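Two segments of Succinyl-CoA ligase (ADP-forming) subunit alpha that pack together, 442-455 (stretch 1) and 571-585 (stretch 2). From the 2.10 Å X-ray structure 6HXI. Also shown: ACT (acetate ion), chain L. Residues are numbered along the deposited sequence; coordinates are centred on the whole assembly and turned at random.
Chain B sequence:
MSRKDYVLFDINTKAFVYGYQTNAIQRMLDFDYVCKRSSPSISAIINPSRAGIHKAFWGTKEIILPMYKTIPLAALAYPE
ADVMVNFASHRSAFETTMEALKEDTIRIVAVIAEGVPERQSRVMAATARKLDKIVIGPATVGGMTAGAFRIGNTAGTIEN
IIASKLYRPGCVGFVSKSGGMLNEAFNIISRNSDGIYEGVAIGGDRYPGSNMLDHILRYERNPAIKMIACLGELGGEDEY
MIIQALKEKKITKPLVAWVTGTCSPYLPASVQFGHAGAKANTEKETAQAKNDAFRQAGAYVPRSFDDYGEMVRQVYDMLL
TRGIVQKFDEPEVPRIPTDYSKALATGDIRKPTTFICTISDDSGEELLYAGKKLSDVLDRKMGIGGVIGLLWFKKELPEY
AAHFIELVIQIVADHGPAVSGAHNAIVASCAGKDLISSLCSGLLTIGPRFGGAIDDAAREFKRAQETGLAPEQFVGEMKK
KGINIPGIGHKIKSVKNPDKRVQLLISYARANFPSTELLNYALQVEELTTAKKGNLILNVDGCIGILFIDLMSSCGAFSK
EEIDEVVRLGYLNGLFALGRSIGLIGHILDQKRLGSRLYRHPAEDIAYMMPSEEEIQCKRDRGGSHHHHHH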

# COMPACT_ATOMS: atom_id res chain seq x y z
N GLY B 442 -0.14 -2.43 7.19
CA GLY B 442 0.74 -3.23 8.05
C GLY B 442 1.98 -3.71 7.32
O GLY B 442 3.11 -3.55 7.81
N LEU B 443 1.82 -4.23 6.12
CA LEU B 443 2.97 -4.76 5.34
C LEU B 443 4.00 -3.72 4.97
O LEU B 443 5.17 -4.05 4.82
CB LEU B 443 2.47 -5.48 4.07
CG LEU B 443 1.75 -6.79 4.23
CD1 LEU B 443 1.26 -7.29 2.91
CD2 LEU B 443 2.64 -7.86 4.76
N LEU B 444 3.58 -2.45 4.79
CA LEU B 444 4.44 -1.36 4.40
C LEU B 444 5.38 -0.91 5.53
O LEU B 444 6.22 -0.07 5.29
CB LEU B 444 3.64 -0.18 3.83
CG LEU B 444 3.04 -0.39 2.42
CD1 LEU B 444 2.04 0.68 2.13
CD2 LEU B 444 4.15 -0.47 1.29
N THR B 445 5.33 -1.58 6.71
CA THR B 445 6.29 -1.27 7.78
C THR B 445 7.49 -2.23 7.65
O THR B 445 8.49 -2.02 8.32
CB THR B 445 5.66 -1.41 9.15
OG1 THR B 445 5.33 -2.80 9.37
CG2 THR B 445 4.46 -0.53 9.34
N ILE B 446 7.36 -3.28 6.84
CA ILE B 446 8.38 -4.33 6.70
C ILE B 446 9.55 -3.81 5.91
O ILE B 446 9.40 -3.42 4.73
CB ILE B 446 7.84 -5.67 6.17
CG1 ILE B 446 6.81 -6.31 7.09
CG2 ILE B 446 9.01 -6.66 5.84
CD1 ILE B 446 5.99 -7.44 6.38
N GLY B 447 10.69 -3.76 6.58
CA GLY B 447 11.89 -3.19 6.01
C GLY B 447 13.07 -3.39 6.91
O GLY B 447 13.16 -4.41 7.58
N PRO B 448 13.98 -2.43 6.99
CA PRO B 448 15.22 -2.68 7.72
C PRO B 448 15.10 -2.96 9.21
O PRO B 448 15.99 -3.61 9.73
CB PRO B 448 16.06 -1.43 7.45
CG PRO B 448 15.07 -0.38 6.99
CD PRO B 448 14.04 -1.14 6.25
N ARG B 449 14.05 -2.48 9.90
CA ARG B 449 13.97 -2.69 11.35
C ARG B 449 12.92 -3.65 11.76
O ARG B 449 12.98 -4.14 12.87
CB ARG B 449 13.77 -1.36 12.11
CG ARG B 449 14.88 -0.37 11.89
CD ARG B 449 14.61 0.90 12.67
NE ARG B 449 15.50 1.96 12.20
CZ ARG B 449 15.46 3.22 12.59
NH1 ARG B 449 16.37 4.07 12.18
NH2 ARG B 449 14.47 3.65 13.37
N PHE B 450 11.91 -3.86 10.93
CA PHE B 450 10.85 -4.82 11.23
C PHE B 450 10.90 -5.86 10.10
O PHE B 450 10.47 -5.60 8.99
CB PHE B 450 9.48 -4.11 11.34
CG PHE B 450 8.31 -5.04 11.54
CD1 PHE B 450 8.17 -5.77 12.72
CD2 PHE B 450 7.36 -5.21 10.54
CE1 PHE B 450 7.10 -6.67 12.88
CE2 PHE B 450 6.31 -6.12 10.69
CZ PHE B 450 6.21 -6.87 11.85
N GLY B 451 11.50 -7.00 10.38
CA GLY B 451 11.67 -8.09 9.41
C GLY B 451 12.99 -8.12 8.67
O GLY B 451 13.42 -9.19 8.24
N GLY B 452 13.67 -6.99 8.58
CA GLY B 452 14.94 -6.81 7.87
C GLY B 452 16.17 -7.46 8.44
O GLY B 452 17.15 -7.66 7.72
N ALA B 453 16.16 -7.82 9.72
CA ALA B 453 17.33 -8.46 10.35
C ALA B 453 17.59 -9.86 9.77
O ALA B 453 18.69 -10.37 9.94
CB ALA B 453 17.15 -8.55 11.86
N ILE B 454 16.57 -10.44 9.05
CA ILE B 454 16.66 -11.77 8.44
C ILE B 454 17.68 -11.72 7.34
O ILE B 454 18.61 -12.52 7.36
CB ILE B 454 15.32 -12.36 7.93
CG1 ILE B 454 14.28 -12.40 9.06
CG2 ILE B 454 15.55 -13.77 7.33
CD1 ILE B 454 12.86 -12.88 8.65
N ASP B 455 17.54 -10.73 6.46
CA ASP B 455 18.43 -10.47 5.31
C ASP B 455 19.82 -10.05 5.78
O ASP B 455 20.77 -10.54 5.23
CB ASP B 455 17.88 -9.33 4.47
CG ASP B 455 17.42 -9.79 3.11
OD1 ASP B 455 17.77 -10.91 2.75
OD2 ASP B 455 16.73 -9.02 2.44
N TYR B 571 14.47 -11.95 -1.18
CA TYR B 571 13.61 -13.13 -1.17
C TYR B 571 13.14 -13.39 0.25
O TYR B 571 11.98 -13.71 0.48
CB TYR B 571 14.41 -14.34 -1.63
CG TYR B 571 14.63 -14.46 -3.12
CD1 TYR B 571 15.50 -13.60 -3.79
CD2 TYR B 571 14.07 -15.49 -3.84
CE1 TYR B 571 15.79 -13.76 -5.15
CE2 TYR B 571 14.36 -15.67 -5.20
CZ TYR B 571 15.19 -14.78 -5.85
OH TYR B 571 15.48 -14.95 -7.18
N LEU B 572 14.04 -13.19 1.20
CA LEU B 572 13.85 -13.39 2.64
C LEU B 572 12.88 -12.40 3.24
O LEU B 572 12.12 -12.78 4.13
CB LEU B 572 15.20 -13.39 3.36
CG LEU B 572 15.87 -14.79 3.53
CD1 LEU B 572 15.83 -15.61 2.28
CD2 LEU B 572 17.30 -14.65 4.01
N ASN B 573 12.82 -11.15 2.72
CA ASN B 573 11.81 -10.19 3.15
C ASN B 573 10.44 -10.65 2.67
O ASN B 573 9.47 -10.47 3.39
CB ASN B 573 12.11 -8.77 2.64
CG ASN B 573 13.20 -8.12 3.44
OD1 ASN B 573 14.38 -8.40 3.24
ND2 ASN B 573 12.82 -7.32 4.43
N GLY B 574 10.39 -11.25 1.48
CA GLY B 574 9.17 -11.81 0.93
C GLY B 574 8.62 -12.95 1.77
O GLY B 574 7.41 -13.03 1.98
N LEU B 575 9.50 -13.86 2.25
CA LEU B 575 9.11 -14.99 3.08
C LEU B 575 8.52 -14.48 4.40
O LEU B 575 7.44 -14.91 4.79
CB LEU B 575 10.32 -15.90 3.35
CG LEU B 575 10.06 -17.26 3.96
CD1 LEU B 575 9.03 -18.06 3.15
CD2 LEU B 575 11.37 -18.05 4.11
N PHE B 576 9.18 -13.48 5.01
CA PHE B 576 8.66 -12.85 6.22
C PHE B 576 7.30 -12.18 5.96
O PHE B 576 6.39 -12.32 6.77
CB PHE B 576 9.67 -11.83 6.81
CG PHE B 576 9.21 -11.19 8.10
CD1 PHE B 576 9.29 -11.87 9.31
CD2 PHE B 576 8.66 -9.91 8.09
CE1 PHE B 576 8.83 -11.29 10.50
CE2 PHE B 576 8.18 -9.32 9.29
CZ PHE B 576 8.33 -9.99 10.49
N ALA B 577 7.16 -11.50 4.85
CA ALA B 577 5.93 -10.81 4.46
C ALA B 577 4.76 -11.74 4.24
O ALA B 577 3.65 -11.49 4.70
CB ALA B 577 6.17 -9.94 3.23
N LEU B 578 5.03 -12.85 3.59
CA LEU B 578 4.03 -13.87 3.32
C LEU B 578 3.57 -14.51 4.65
O LEU B 578 2.36 -14.63 4.91
CB LEU B 578 4.64 -14.90 2.36
CG LEU B 578 3.76 -16.10 2.00
CD1 LEU B 578 2.60 -15.70 1.12
CD2 LEU B 578 4.56 -17.16 1.34
N GLY B 579 4.51 -14.93 5.49
CA GLY B 579 4.14 -15.50 6.77
C GLY B 579 3.47 -14.53 7.71
O GLY B 579 2.40 -14.82 8.25
N ARG B 580 4.04 -13.33 7.89
CA ARG B 580 3.45 -12.34 8.82
C ARG B 580 2.08 -11.80 8.31
O ARG B 580 1.29 -11.34 9.12
CB ARG B 580 4.46 -11.24 9.17
CG ARG B 580 4.02 -10.20 10.23
CD ARG B 580 3.52 -10.85 11.54
NE ARG B 580 4.57 -11.72 12.05
CZ ARG B 580 5.55 -11.32 12.84
NH1 ARG B 580 6.53 -12.15 13.16
NH2 ARG B 580 5.54 -10.10 13.35
N SER B 581 1.71 -12.05 7.03
CA SER B 581 0.40 -11.67 6.47
C SER B 581 -0.69 -12.40 7.18
O SER B 581 -1.78 -11.88 7.31
CB SER B 581 0.34 -12.04 4.99
OG SER B 581 1.01 -10.95 4.38
N ILE B 582 -0.43 -13.63 7.55
CA ILE B 582 -1.35 -14.46 8.27
C ILE B 582 -1.77 -13.77 9.55
O ILE B 582 -2.96 -13.75 9.82
CB ILE B 582 -0.73 -15.87 8.59
CG1 ILE B 582 -0.48 -16.65 7.29
CG2 ILE B 582 -1.68 -16.67 9.49
CD1 ILE B 582 0.45 -17.91 7.42
N GLY B 583 -0.82 -13.38 10.40
CA GLY B 583 -1.16 -12.74 11.68
C GLY B 583 -1.73 -11.34 11.47
O GLY B 583 -2.61 -10.90 12.20
N LEU B 584 -1.29 -10.67 10.41
CA LEU B 584 -1.82 -9.30 10.07
C LEU B 584 -3.31 -9.38 9.73
O LEU B 584 -4.10 -8.71 10.36
CB LEU B 584 -1.01 -8.58 8.98
CG LEU B 584 0.17 -7.65 9.32
CD1 LEU B 584 1.02 -8.10 10.48
CD2 LEU B 584 1.04 -7.41 8.10
N ILE B 585 -3.69 -10.30 8.85
CA ILE B 585 -5.10 -10.60 8.48
C ILE B 585 -5.86 -11.01 9.77
O ILE B 585 -6.94 -10.52 10.04
CB ILE B 585 -5.14 -11.70 7.38
CG1 ILE B 585 -4.59 -11.11 6.01
CG2 ILE B 585 -6.59 -12.21 7.21
CD1 ILE B 585 -4.11 -12.13 4.95
C ACT L . 9.00 -9.87 14.79
O ACT L . 9.26 -10.87 15.54
OXT ACT L . 7.87 -9.33 14.72
CH3 ACT L . 10.16 -9.27 13.92
O HOH W 1 17.03 -12.50 0.76

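How does stretch 1 first meet the helix of stretch 2? At Gly-442 the backbone itself lies against Leu-584, its C 3.9 Å from Leu-584 CD2; a side chain here would point at that methyl. Leu-443 sets off sideways, yet its CD2 comes within 3.7 Å of Leu-584 CD2 and 3.5 Å of Ser-581 OG. That hydroxyl is already occupied, donating to Ala-577 O within its own helix.

What does the turn from Leu-443 to Ile-446 achieve? It brings Ile-446 round to point toward the helix, where CD1 sits 4.0 Å from Ala-577 CB, a small residue that allows close approach, and CG2 lies 4.0 Å from Phe-576 CD2.

Why do glycine and aromatic rings meet at the centre? Phe-576 turns its edge to the face of Phe-450, with planes at 80°. Gly-451 CA lies over a face of Phe-576, 3.9 Å from the ring centroid; a CB there would clash with Phe-576 CD2. Beside them, Arg-580 NH2 donates to acetate OXT at 2.8 Å.

What closes the contact? Ile-454 packs CD1 against Phe-576 CD1 (3.8 Å) and CG2 against Leu-572 CD2 (3.9 Å). Beyond it, a water links Asp-455 OD1 (2.7 Å from the water O) to Leu-572 N (3.1 Å from the same O).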